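Long-range contacts in phosphoacetylglucosamine mutase (Aspergillus lentulus, PDB 5O9X), which probably interconverts the 6-phosphate and 1-phosphate of N-acetylglucosamine by phosphoryl transfer, a step towards UDP-N-acetylglucosamine, and here holds glucose 1,6-bisphosphate: residues G63-A68 with V129-T134; G77-D82 with Q166-V171; K194-F199 with K230-D235; R201-V206 with I438-G443. The protein carries 1 engineered substitution. One frame throughout, in Å; residues are numbered along the deposited sequence.

In the fold
From the N terminus, strand 61-66 pairs with strand 127-132 in interaction 1. Strand 75-81, between them in sequence, meets helix 164-176 in interaction 2. The two loops cross, and both belong to the first alpha/beta/alpha domain. Strands 61-66 and 75-81 are neighbours in its sheet, so these contacts touch. Helix 188-202 follows in the chain, and K194 on it packs against Y169 of interaction 2. Interaction 3 closes a short loop from this helix to residues 230-235. Interaction 4 starts at the end of the same helix and closes a much longer loop at residues 438-443. It crosses interaction 3 and links the second domain to the third.

Interaction 1: G63-A68 with V129-T134; sequences GVMVTA and VFARDT
The carboxylate of D133 is a flat group with T67 over one face. T67 OG1 donates to D133 OD2 at 2.6 Å and comes from above the carboxylate plane, 58° out of it. The two side chains cross at about a right angle. D133 CG sits between its backbone N and carbonyl carbon (chi1 66°), and from there OD2 reaches T67 OG1. D133 OD1 is hydrogen-bonded to a water at 2.8 Å, and this water also bonds to V66 O at 3.1 Å. OD2 has a second partner in R135, by a salt bridge. T67 OG1 is also bonded to N of the engineered A69. The F130 ring leads away from strand 61-66 and lies among I142, L145 and F156. Near the strand, F130 CB packs 3.9 Å from V64 CB. On the other face of the sheet, M65 SD packs 4.1 Å from A131 CB. The backbones run parallel, 14° apart. V64 N donates to V129 O at 2.9 Å, and V66 N donates to A131 O at 2.9 Å. A131 N and D133 N return bonds to V64 O and V66 O. This is a parallel strand pair inside the sheet of an alpha/beta/alpha domain. The side chain of T67 is about 6 Å from the bound sugar bisphosphate and leads into the family's phosphoserine loop, where engineered A69 replaces the serine.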
loop_
_atom_site.group_PDB
_atom_site.type_symbol
_atom_site.label_atom_id
_atom_site.label_comp_id
_atom_site.label_asym_id
_atom_site.label_seq_id
_atom_site.Cartn_x
_atom_site.Cartn_y
_atom_site.Cartn_z
ATOM N N GLY A 63 -5.166 -7.362 -13.365
ATOM C CA GLY A 63 -6.270 -6.952 -12.427
ATOM C C GLY A 63 -6.482 -5.452 -12.587
ATOM O O GLY A 63 -5.519 -4.680 -12.975
ATOM N N VAL A 64 -7.714 -5.015 -12.305
ATOM C CA VAL A 64 -8.008 -3.612 -12.176
ATOM C C VAL A 64 -8.737 -3.428 -10.838
ATOM O O VAL A 64 -9.708 -4.089 -10.618
ATOM C CB VAL A 64 -8.945 -3.120 -13.325
ATOM C CG1 VAL A 64 -9.202 -1.631 -13.157
ATOM C CG2 VAL A 64 -8.263 -3.294 -14.693
ATOM N N MET A 65 -8.247 -2.558 -9.969
ATOM C CA MET A 65 -8.934 -2.293 -8.694
ATOM C C MET A 65 -9.498 -0.880 -8.789
ATOM O O MET A 65 -8.728 0.066 -9.078
ATOM C CB MET A 65 -7.918 -2.343 -7.537
ATOM C CG MET A 65 -8.551 -2.072 -6.155
ATOM S SD MET A 65 -9.675 -3.395 -5.670
ATOM C CE MET A 65 -10.451 -2.584 -4.283
ATOM N N VAL A 66 -10.796 -0.718 -8.562
ATOM C CA VAL A 66 -11.392 0.611 -8.629
ATOM C C VAL A 66 -11.485 1.129 -7.159
ATOM O O VAL A 66 -12.284 0.636 -6.381
ATOM C CB VAL A 66 -12.771 0.599 -9.291
ATOM C CG1 VAL A 66 -13.392 2.031 -9.272
ATOM C CG2 VAL A 66 -12.601 0.027 -10.735
ATOM N N THR A 67 -10.606 2.082 -6.804
ATOM C CA THR A 67 -10.568 2.584 -5.473
ATOM C C THR A 67 -9.744 3.874 -5.539
ATOM O O THR A 67 -8.872 4.040 -6.394
ATOM C CB THR A 67 -9.834 1.551 -4.488
ATOM O OG1 THR A 67 -9.852 2.109 -3.186
ATOM C CG2 THR A 67 -8.334 1.315 -4.860
ATOM N N ALA A 68 -10.038 4.770 -4.617
ATOM C CA ALA A 68 -9.113 5.858 -4.257
ATOM C C ALA A 68 -8.508 5.676 -2.831
ATOM O O ALA A 68 -7.913 6.625 -2.313
ATOM C CB ALA A 68 -9.764 7.239 -4.439
ATOM N N VAL A 129 -9.466 -9.264 -14.575
ATOM C CA VAL A 129 -10.337 -9.499 -13.374
ATOM C C VAL A 129 -10.353 -8.144 -12.589
ATOM O O VAL A 129 -9.316 -7.465 -12.476
ATOM C CB VAL A 129 -9.815 -10.749 -12.554
ATOM C CG1 VAL A 129 -8.337 -10.619 -12.173
ATOM C CG2 VAL A 129 -10.616 -10.964 -11.246
ATOM N N PHE A 130 -11.500 -7.744 -12.040
ATOM C CA PHE A 130 -11.582 -6.459 -11.374
ATOM C C PHE A 130 -12.455 -6.543 -10.125
ATOM O O PHE A 130 -13.174 -7.517 -9.962
ATOM C CB PHE A 130 -12.027 -5.391 -12.375
ATOM C CG PHE A 130 -13.355 -5.642 -13.031
ATOM C CD1 PHE A 130 -14.576 -5.410 -12.320
ATOM C CD2 PHE A 130 -13.430 -6.061 -14.376
ATOM C CE1 PHE A 130 -15.825 -5.622 -12.924
ATOM C CE2 PHE A 130 -14.715 -6.259 -14.991
ATOM C CZ PHE A 130 -15.893 -6.024 -14.261
ATOM N N ALA A 131 -12.317 -5.544 -9.233
ATOM C CA ALA A 131 -13.065 -5.452 -7.987
ATOM C C ALA A 131 -13.061 -3.975 -7.637
ATOM O O ALA A 131 -12.439 -3.154 -8.362
ATOM C CB ALA A 131 -12.351 -6.251 -6.910
ATOM N N ARG A 132 -13.785 -3.613 -6.563
ATOM C CA ARG A 132 -13.862 -2.250 -6.197
ATOM C C ARG A 132 -14.057 -2.198 -4.687
ATOM O O ARG A 132 -14.462 -3.214 -4.078
ATOM C CB ARG A 132 -15.126 -1.596 -6.856
ATOM C CG ARG A 132 -16.485 -2.268 -6.508
ATOM C CD ARG A 132 -17.527 -2.040 -7.679
ATOM N NE ARG A 132 -18.972 -2.342 -7.335
ATOM C CZ ARG A 132 -19.862 -3.199 -7.821
ATOM N NH1 ARG A 132 -19.612 -4.212 -8.744
ATOM N NH2 ARG A 132 -21.089 -3.079 -7.286
ATOM N N ASP A 133 -13.765 -1.043 -4.102
ATOM C CA ASP A 133 -14.063 -0.849 -2.680
ATOM C C ASP A 133 -15.558 -0.339 -2.623
ATOM O O ASP A 133 -16.283 -0.489 -3.609
ATOM C CB ASP A 133 -13.035 0.119 -2.004
ATOM C CG ASP A 133 -13.112 1.533 -2.544
ATOM O OD1 ASP A 133 -14.052 1.858 -3.332
ATOM O OD2 ASP A 133 -12.211 2.364 -2.172
ATOM N N THR A 134 -15.976 0.259 -1.496
ATOM C CA THR A 134 -17.376 0.547 -1.234
ATOM C C THR A 134 -17.848 1.896 -1.794
ATOM O O THR A 134 -18.998 2.271 -1.533
ATOM C CB THR A 134 -17.705 0.487 0.281
ATOM O OG1 THR A 134 -16.813 1.388 0.989
ATOM C CG2 THR A 134 -17.572 -0.967 0.811
HETATM O O HOH W 1 -15.047 1.958 -5.934
#

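Interaction 2: G77-D82 with Q166-V171; sequences GVKLVD and QLHYVV
V81 lies over one face of the H168 ring, and the two side chains cross obliquely. V81 CG2 stands 3.8 Å from the ring centroid and 17° off the ring normal, a CH-pi contact shifted towards the rim. The other branch, V81 CG1, is 3.6 Å from H168 CD2. H168 CG is anti to its carbonyl carbon (chi1 -81°), and the ring beyond it presents this face to V81. The ring's ND1 is hydrogen-bonded to T164 O, one turn back, which helps to fix its rotation. K79 crosses H168 at about a right angle. Its CE lies at the ring edge, in plane, while the position of K79 NZ is doubtful. V81 also meets the helix on two other residues. V81 CG2 packs 3.9 Å from L167 CD2, and V81 CG1 packs 4.1 Å from V171 CG2. V171 CG1 comes 3.4 Å from D82 O, where the strand ends. Strand and helix run 28° apart, with axes 9.8 Å from each other. V78 and L80 point to the other side of the sheet and pack on helix 40-56. Helices on both faces of a central sheet make up the alpha/beta/alpha sandwich of domain I in phosphohexomutases.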
loop_
_atom_site.group_PDB
_atom_site.type_symbol
_atom_site.label_atom_id
_atom_site.label_comp_id
_atom_site.label_asym_id
_atom_site.label_seq_id
_atom_site.Cartn_x
_atom_site.Cartn_y
_atom_site.Cartn_z
ATOM N N GLY A 77 -10.693 5.997 -8.234
ATOM C CA GLY A 77 -9.470 5.853 -8.999
ATOM C C GLY A 77 -9.357 4.466 -9.511
ATOM O O GLY A 77 -10.195 3.582 -9.247
ATOM N N VAL A 78 -8.300 4.218 -10.256
ATOM C CA VAL A 78 -8.178 2.882 -10.898
ATOM C C VAL A 78 -6.733 2.544 -10.959
ATOM O O VAL A 78 -5.964 3.300 -11.612
ATOM C CB VAL A 78 -8.663 2.834 -12.381
ATOM C CG1 VAL A 78 -9.093 1.457 -12.735
ATOM C CG2 VAL A 78 -9.806 3.741 -12.645
ATOM N N LYS A 79 -6.403 1.463 -10.232
ATOM C CA LYS A 79 -5.072 0.806 -10.171
ATOM C C LYS A 79 -4.892 -0.470 -11.014
ATOM O O LYS A 79 -5.689 -1.428 -10.858
ATOM C CB LYS A 79 -4.857 0.364 -8.745
ATOM C CG LYS A 79 -3.381 0.393 -8.468
ATOM C CD LYS A 79 -3.066 0.109 -7.032
ATOM C CE LYS A 79 -3.096 -1.376 -6.787
ATOM N NZ LYS A 79 -2.612 -1.566 -5.399
ATOM N N LEU A 80 -3.855 -0.524 -11.859
ATOM C CA LEU A 80 -3.552 -1.780 -12.580
ATOM C C LEU A 80 -2.626 -2.785 -11.817
ATOM O O LEU A 80 -1.678 -2.394 -11.127
ATOM C CB LEU A 80 -3.076 -1.500 -13.982
ATOM C CG LEU A 80 -4.248 -0.884 -14.745
ATOM C CD1 LEU A 80 -3.915 0.562 -15.135
ATOM C CD2 LEU A 80 -4.517 -1.774 -15.943
ATOM N N VAL A 81 -2.915 -4.065 -11.973
ATOM C CA VAL A 81 -2.207 -5.154 -11.280
ATOM C C VAL A 81 -1.646 -6.119 -12.342
ATOM O O VAL A 81 -2.393 -6.696 -13.094
ATOM C CB VAL A 81 -3.111 -5.955 -10.284
ATOM C CG1 VAL A 81 -2.253 -6.992 -9.496
ATOM C CG2 VAL A 81 -3.786 -4.990 -9.307
ATOM N N ASP A 82 -0.330 -6.312 -12.328
ATOM C CA ASP A 82 0.367 -7.200 -13.298
ATOM C C ASP A 82 0.261 -8.655 -12.793
ATOM O O ASP A 82 -0.149 -8.911 -11.621
ATOM C CB ASP A 82 1.824 -6.760 -13.474
ATOM C CG ASP A 82 2.079 -5.942 -14.752
ATOM O OD1 ASP A 82 1.262 -5.921 -15.659
ATOM O OD2 ASP A 82 3.160 -5.310 -14.884
ATOM N N GLN A 166 -6.903 -8.298 -1.517
ATOM C CA GLN A 166 -7.695 -9.474 -2.069
ATOM C C GLN A 166 -7.625 -9.549 -3.584
ATOM O O GLN A 166 -7.417 -10.664 -4.135
ATOM C CB GLN A 166 -9.139 -9.477 -1.625
ATOM C CG GLN A 166 -9.242 -9.928 -0.181
ATOM C CD GLN A 166 -10.690 -9.846 0.313
ATOM O OE1 GLN A 166 -11.514 -8.985 -0.145
ATOM N NE2 GLN A 166 -11.022 -10.745 1.237
ATOM N N LEU A 167 -7.818 -8.406 -4.254
ATOM C CA LEU A 167 -7.724 -8.391 -5.715
ATOM C C LEU A 167 -6.284 -8.814 -6.192
ATOM O O LEU A 167 -6.148 -9.657 -7.081
ATOM C CB LEU A 167 -8.253 -7.011 -6.292
ATOM C CG LEU A 167 -8.093 -7.219 -7.785
ATOM C CD1 LEU A 167 -9.149 -8.017 -8.551
ATOM C CD2 LEU A 167 -7.485 -6.061 -8.509
ATOM N N HIS A 168 -5.199 -8.208 -5.636
ATOM C CA HIS A 168 -3.827 -8.664 -5.989
ATOM C C HIS A 168 -3.609 -10.188 -5.773
ATOM O O HIS A 168 -2.948 -10.903 -6.595
ATOM C CB HIS A 168 -2.844 -7.934 -5.070
ATOM C CG HIS A 168 -2.522 -6.552 -5.510
ATOM N ND1 HIS A 168 -3.405 -5.505 -5.387
ATOM C CD2 HIS A 168 -1.399 -6.041 -6.089
ATOM C CE1 HIS A 168 -2.812 -4.392 -5.798
ATOM N NE2 HIS A 168 -1.614 -4.701 -6.269
ATOM N N TYR A 169 -4.126 -10.689 -4.658
ATOM C CA TYR A 169 -4.109 -12.140 -4.336
ATOM C C TYR A 169 -4.797 -12.969 -5.431
ATOM O O TYR A 169 -4.227 -13.969 -5.884
ATOM C CB TYR A 169 -4.749 -12.421 -2.922
ATOM C CG TYR A 169 -5.119 -13.838 -2.715
ATOM C CD1 TYR A 169 -4.168 -14.755 -2.097
ATOM C CD2 TYR A 169 -6.350 -14.341 -3.138
ATOM C CE1 TYR A 169 -4.510 -16.092 -1.893
ATOM C CE2 TYR A 169 -6.663 -15.690 -2.957
ATOM C CZ TYR A 169 -5.746 -16.556 -2.353
ATOM O OH TYR A 169 -6.078 -17.921 -2.178
ATOM N N VAL A 170 -5.986 -12.541 -5.878
ATOM C CA VAL A 170 -6.776 -13.247 -6.918
ATOM C C VAL A 170 -5.991 -13.304 -8.248
ATOM O O VAL A 170 -5.957 -14.357 -8.887
ATOM C CB VAL A 170 -8.165 -12.608 -7.165
ATOM C CG1 VAL A 170 -8.869 -13.209 -8.390
ATOM C CG2 VAL A 170 -9.050 -12.829 -5.948
ATOM N N VAL A 171 -5.424 -12.174 -8.664
ATOM C CA VAL A 171 -4.589 -12.087 -9.884
ATOM C C VAL A 171 -3.427 -13.134 -9.839
ATOM O O VAL A 171 -3.317 -13.943 -10.762
ATOM C CB VAL A 171 -4.008 -10.672 -10.112
ATOM C CG1 VAL A 171 -3.071 -10.714 -11.365
ATOM C CG2 VAL A 171 -5.199 -9.665 -10.351
#

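Interaction 3: K194-F199 with K230-D235; sequences KLAAAF and KYLPED
A196 meets Y231 at the tight part of this contact. Its methyl, A196 CB, is 3.3 Å from Y231 O and 3.9 Å from Y231 CB. The small side chain lets the two backbones come close, with A196 CA only 4.8 Å from L232 CA. L232 turns its CD2 branch to the helix, 4.0 Å from A196 CA. P233 adds its ring carbon CD, 3.8 Å from A196 O. No hydrogen bond joins the two segments; methyl and ring carbons rest on backbone carbonyls and on one another. One turn further on, the packing is looser. F199 CG is anti to its backbone N (chi1 -170°), and the ring beyond it brings F199 CD2 to 4.2 Å from both L232 CD2 and P233 CD. P233 CD is at the edge of the F199 ring, near its plane, and the two side chains cross at about a right angle. F199 itself is buried, also touching L238, L420 and L433. The solvent side begins at Y231. Its ring leads away from A196 and lies against Q189, Y192 and E193 on helix 188-202. Beyond P233 the chain is exposed at E234 and D235. Residues 230-235 lie on the connection from strand 212-215 to its parallel neighbour 240-243. The contact thus lays helix 188-202 against the connection of a beta-alpha-beta unit in domain II.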
loop_
_atom_site.group_PDB
_atom_site.type_symbol
_atom_site.label_atom_id
_atom_site.label_comp_id
_atom_site.label_asym_id
_atom_site.label_seq_id
_atom_site.Cartn_x
_atom_site.Cartn_y
_atom_site.Cartn_z
ATOM N N LYS A 194 -6.051 -19.314 3.228
ATOM C CA LYS A 194 -4.574 -19.199 3.208
ATOM C C LYS A 194 -4.052 -18.400 4.385
ATOM O O LYS A 194 -3.089 -18.833 5.066
ATOM C CB LYS A 194 -4.098 -18.550 1.912
ATOM C CG LYS A 194 -2.568 -18.640 1.696
ATOM C CD LYS A 194 -2.230 -17.729 0.502
ATOM C CE LYS A 194 -0.723 -17.645 0.221
ATOM N NZ LYS A 194 -0.236 -18.959 -0.226
ATOM N N LEU A 195 -4.644 -17.219 4.614
ATOM C CA LEU A 195 -4.250 -16.411 5.784
ATOM C C LEU A 195 -4.454 -17.195 7.071
ATOM O O LEU A 195 -3.511 -17.295 7.941
ATOM C CB LEU A 195 -4.998 -15.070 5.817
ATOM C CG LEU A 195 -4.328 -13.896 5.108
ATOM C CD1 LEU A 195 -4.423 -14.125 3.626
ATOM C CD2 LEU A 195 -5.172 -12.652 5.484
ATOM N N ALA A 196 -5.626 -17.847 7.190
ATOM C CA ALA A 196 -5.896 -18.577 8.456
ATOM C C ALA A 196 -4.913 -19.718 8.699
ATOM O O ALA A 196 -4.370 -19.876 9.833
ATOM C CB ALA A 196 -7.317 -19.077 8.479
ATOM N N ALA A 197 -4.636 -20.490 7.637
ATOM C CA ALA A 197 -3.732 -21.635 7.781
ATOM C C ALA A 197 -2.286 -21.196 8.144
ATOM O O ALA A 197 -1.617 -21.834 8.987
ATOM C CB ALA A 197 -3.774 -22.551 6.537
ATOM N N ALA A 198 -1.823 -20.125 7.488
ATOM C CA ALA A 198 -0.469 -19.576 7.736
ATOM C C ALA A 198 -0.373 -19.025 9.172
ATOM O O ALA A 198 0.591 -19.337 9.913
ATOM C CB ALA A 198 -0.120 -18.534 6.703
ATOM N N PHE A 199 -1.407 -18.311 9.611
ATOM C CA PHE A 199 -1.447 -17.788 10.998
ATOM C C PHE A 199 -1.474 -18.891 12.028
ATOM O O PHE A 199 -0.759 -18.826 13.068
ATOM C CB PHE A 199 -2.672 -16.914 11.201
ATOM C CG PHE A 199 -2.682 -16.150 12.512
ATOM C CD1 PHE A 199 -1.677 -15.198 12.815
ATOM C CD2 PHE A 199 -3.714 -16.382 13.439
ATOM C CE1 PHE A 199 -1.780 -14.493 14.069
ATOM C CE2 PHE A 199 -3.834 -15.658 14.643
ATOM C CZ PHE A 199 -2.831 -14.713 14.949
ATOM N N LYS A 230 -14.016 -15.714 11.086
ATOM C CA LYS A 230 -14.652 -17.068 11.060
ATOM C C LYS A 230 -13.719 -18.167 10.661
ATOM O O LYS A 230 -13.915 -19.293 11.095
ATOM C CB LYS A 230 -15.771 -17.077 10.072
ATOM C CG LYS A 230 -16.857 -16.060 10.397
ATOM C CD LYS A 230 -17.887 -16.236 9.290
ATOM C CE LYS A 230 -18.957 -15.156 9.358
ATOM N NZ LYS A 230 -19.791 -15.342 8.111
ATOM N N TYR A 231 -12.728 -17.882 9.796
ATOM C CA TYR A 231 -11.720 -18.880 9.417
ATOM C C TYR A 231 -10.580 -19.070 10.398
ATOM O O TYR A 231 -9.889 -20.053 10.301
ATOM C CB TYR A 231 -11.141 -18.560 8.037
ATOM C CG TYR A 231 -12.168 -18.688 6.909
ATOM C CD1 TYR A 231 -12.171 -19.810 6.052
ATOM C CD2 TYR A 231 -13.133 -17.676 6.679
ATOM C CE1 TYR A 231 -13.132 -19.910 5.005
ATOM C CE2 TYR A 231 -14.011 -17.767 5.630
ATOM C CZ TYR A 231 -14.033 -18.899 4.815
ATOM O OH TYR A 231 -14.932 -19.002 3.741
ATOM N N LEU A 232 -10.344 -18.105 11.314
ATOM C CA LEU A 232 -9.070 -18.111 12.082
ATOM C C LEU A 232 -9.043 -19.250 13.135
ATOM O O LEU A 232 -10.100 -19.625 13.609
ATOM C CB LEU A 232 -8.804 -16.752 12.762
ATOM C CG LEU A 232 -8.497 -15.604 11.766
ATOM C CD1 LEU A 232 -8.377 -14.312 12.565
ATOM C CD2 LEU A 232 -7.164 -15.845 11.048
ATOM N N PRO A 233 -7.850 -19.758 13.505
ATOM C CA PRO A 233 -7.831 -20.885 14.475
ATOM C C PRO A 233 -8.293 -20.435 15.828
ATOM O O PRO A 233 -8.238 -19.225 16.138
ATOM C CB PRO A 233 -6.367 -21.356 14.483
ATOM C CG PRO A 233 -5.594 -20.198 13.953
ATOM C CD PRO A 233 -6.493 -19.438 13.005
ATOM N N GLU A 234 -8.731 -21.387 16.651
ATOM C CA GLU A 234 -9.600 -21.089 17.818
ATOM C C GLU A 234 -8.939 -20.710 19.175
ATOM O O GLU A 234 -9.563 -19.957 20.010
ATOM C CB GLU A 234 -10.582 -22.282 18.029
ATOM C CG GLU A 234 -11.899 -21.906 18.717
ATOM C CD GLU A 234 -12.917 -21.229 17.799
ATOM O OE1 GLU A 234 -14.129 -21.578 17.856
ATOM O OE2 GLU A 234 -12.512 -20.336 17.031
ATOM N N ASP A 235 -7.736 -21.262 19.415
ATOM C CA ASP A 235 -7.037 -21.105 20.712
ATOM C C ASP A 235 -5.714 -20.331 20.552
ATOM O O ASP A 235 -4.647 -20.775 20.987
ATOM C CB ASP A 235 -6.835 -22.476 21.377
ATOM C CG ASP A 235 -6.357 -23.542 20.401
ATOM O OD1 ASP A 235 -7.132 -24.480 20.079
ATOM O OD2 ASP A 235 -5.207 -23.442 19.952
#

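Interaction 4: R201-V206 with I438-G443; sequences RVMRGV and ILAHKG
H441 reaches from its helix to V202 and V206. From H441 CB the side chain turns so that CG is anti to the carbonyl carbon (chi1 -79°). H441 CG is 4.2 Å from both methyls of V206. The ring then divides over that valine. ND1 of H441 lies 3.7 Å from V206 CG1, while CD2 of H441 lies 3.8 Å from V206 CG2. V206 CG2 sits over the ring face, offset towards the rim, in a CH-pi contact. H441 CE1 is 3.9 Å from V206 CG1 and 3.6 Å from V202 O. At the tip, H441 NE2 donates to V202 O at 2.8 Å, with an N-H...O angle of 160°. The oxygen is close to the ring plane, 5° out of it. V202 is at the C-terminal end of helix 188-202, and the bond joins domain II to helix 428-442 of domain III. After V202 the chain makes a type II beta turn from M203 to V206, with G205 at positive phi. The turn brings V206 back to the helix, where V206 CG2 is 3.9 Å from A440 CB. M203, bent at chi2 and chi3, ends with CE 3.7 Å from A440 CB. The H441 ring also meets F316 on helix 306-324.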
loop_
_atom_site.group_PDB
_atom_site.type_symbol
_atom_site.label_atom_id
_atom_site.label_comp_id
_atom_site.label_asym_id
_atom_site.label_seq_id
_atom_site.Cartn_x
_atom_site.Cartn_y
_atom_site.Cartn_z
ATOM N N ARG A 201 -0.087 -21.880 11.756
ATOM C CA ARG A 201 1.267 -22.400 11.819
ATOM C C ARG A 201 2.216 -21.417 12.527
ATOM O O ARG A 201 2.987 -21.816 13.384
ATOM C CB ARG A 201 1.861 -22.647 10.422
ATOM C CG ARG A 201 1.396 -23.978 9.785
ATOM C CD ARG A 201 1.622 -23.927 8.273
ATOM N NE ARG A 201 3.060 -23.994 7.951
ATOM C CZ ARG A 201 3.600 -23.470 6.841
ATOM N NH1 ARG A 201 2.828 -22.768 5.988
ATOM N NH2 ARG A 201 4.914 -23.618 6.568
ATOM N N VAL A 202 2.194 -20.144 12.134
ATOM C CA VAL A 202 3.063 -19.171 12.809
ATOM C C VAL A 202 2.752 -19.122 14.306
ATOM O O VAL A 202 3.678 -18.899 15.065
ATOM C CB VAL A 202 3.080 -17.733 12.222
ATOM C CG1 VAL A 202 3.285 -17.683 10.719
ATOM C CG2 VAL A 202 1.869 -16.944 12.572
ATOM N N MET A 203 1.511 -19.354 14.739
ATOM C CA MET A 203 1.162 -19.191 16.129
ATOM C C MET A 203 1.495 -20.436 16.990
ATOM O O MET A 203 1.198 -20.433 18.167
ATOM C CB MET A 203 -0.306 -18.803 16.357
ATOM C CG MET A 203 -0.637 -17.346 15.854
ATOM S SD MET A 203 0.303 -16.167 16.893
ATOM C CE MET A 203 -0.508 -16.258 18.502
ATOM N N ARG A 204 1.995 -21.511 16.388
ATOM C CA ARG A 204 2.142 -22.801 17.149
ATOM C C ARG A 204 2.954 -22.509 18.438
ATOM O O ARG A 204 4.069 -21.941 18.386
ATOM C CB ARG A 204 2.805 -23.904 16.316
ATOM C CG ARG A 204 3.062 -25.197 17.126
ATOM C CD ARG A 204 4.166 -26.091 16.524
ATOM N NE ARG A 204 3.934 -26.309 15.090
ATOM C CZ ARG A 204 3.090 -27.208 14.580
ATOM N NH1 ARG A 204 2.382 -28.016 15.381
ATOM N NH2 ARG A 204 2.951 -27.286 13.258
ATOM N N GLY A 205 2.302 -22.764 19.570
ATOM C CA GLY A 205 3.000 -22.772 20.835
ATOM C C GLY A 205 2.956 -21.468 21.594
ATOM O O GLY A 205 3.500 -21.411 22.689
ATOM N N VAL A 206 2.323 -20.412 21.047
ATOM C CA VAL A 206 2.247 -19.127 21.801
ATOM C C VAL A 206 0.810 -18.630 21.757
ATOM O O VAL A 206 0.009 -19.138 20.996
ATOM C CB VAL A 206 3.238 -18.055 21.165
ATOM C CG1 VAL A 206 4.689 -18.596 21.100
ATOM C CG2 VAL A 206 2.820 -17.692 19.738
ATOM N N ILE A 438 4.072 -11.660 16.084
ATOM C CA ILE A 438 5.337 -11.230 16.635
ATOM C C ILE A 438 5.271 -10.880 18.099
ATOM O O ILE A 438 6.149 -11.297 18.912
ATOM C CB ILE A 438 5.997 -10.079 15.823
ATOM C CG1 ILE A 438 6.322 -10.560 14.397
ATOM C CG2 ILE A 438 7.333 -9.675 16.560
ATOM C CD1 ILE A 438 6.665 -9.363 13.460
ATOM N N LEU A 439 4.328 -10.029 18.469
ATOM C CA LEU A 439 4.170 -9.663 19.904
ATOM C C LEU A 439 3.918 -10.893 20.752
ATOM O O LEU A 439 4.400 -10.945 21.911
ATOM C CB LEU A 439 2.986 -8.720 20.114
ATOM C CG LEU A 439 3.262 -7.378 19.383
ATOM C CD1 LEU A 439 1.941 -6.579 19.396
ATOM C CD2 LEU A 439 4.450 -6.544 19.940
ATOM N N ALA A 440 3.152 -11.864 20.216
ATOM C CA ALA A 440 2.817 -13.088 20.995
ATOM C C ALA A 440 4.147 -13.887 21.226
ATOM O O ALA A 440 4.353 -14.436 22.322
ATOM C CB ALA A 440 1.823 -13.982 20.238
ATOM N N HIS A 441 5.005 -13.999 20.185
ATOM C CA HIS A 441 6.258 -14.715 20.343
ATOM C C HIS A 441 7.266 -14.012 21.276
ATOM O O HIS A 441 7.893 -14.652 22.137
ATOM C CB HIS A 441 6.938 -14.946 18.996
ATOM C CG HIS A 441 6.347 -16.082 18.221
ATOM N ND1 HIS A 441 6.843 -17.366 18.319
ATOM C CD2 HIS A 441 5.288 -16.143 17.372
ATOM C CE1 HIS A 441 6.139 -18.164 17.527
ATOM N NE2 HIS A 441 5.181 -17.454 16.959
ATOM N N LYS A 442 7.400 -12.704 21.112
ATOM C CA LYS A 442 8.317 -11.923 21.956
ATOM C C LYS A 442 7.798 -11.818 23.386
ATOM O O LYS A 442 8.600 -11.627 24.327
ATOM C CB LYS A 442 8.547 -10.488 21.364
ATOM C CG LYS A 442 9.370 -10.479 20.028
ATOM C CD LYS A 442 9.529 -8.963 19.626
ATOM C CE LYS A 442 10.477 -8.647 18.463
ATOM N NZ LYS A 442 11.880 -9.066 18.796
ATOM N N GLY A 443 6.480 -11.894 23.563
ATOM C CA GLY A 443 5.799 -11.763 24.902
ATOM C C GLY A 443 5.537 -10.282 25.178
ATOM O O GLY A 443 5.059 -9.901 26.237
#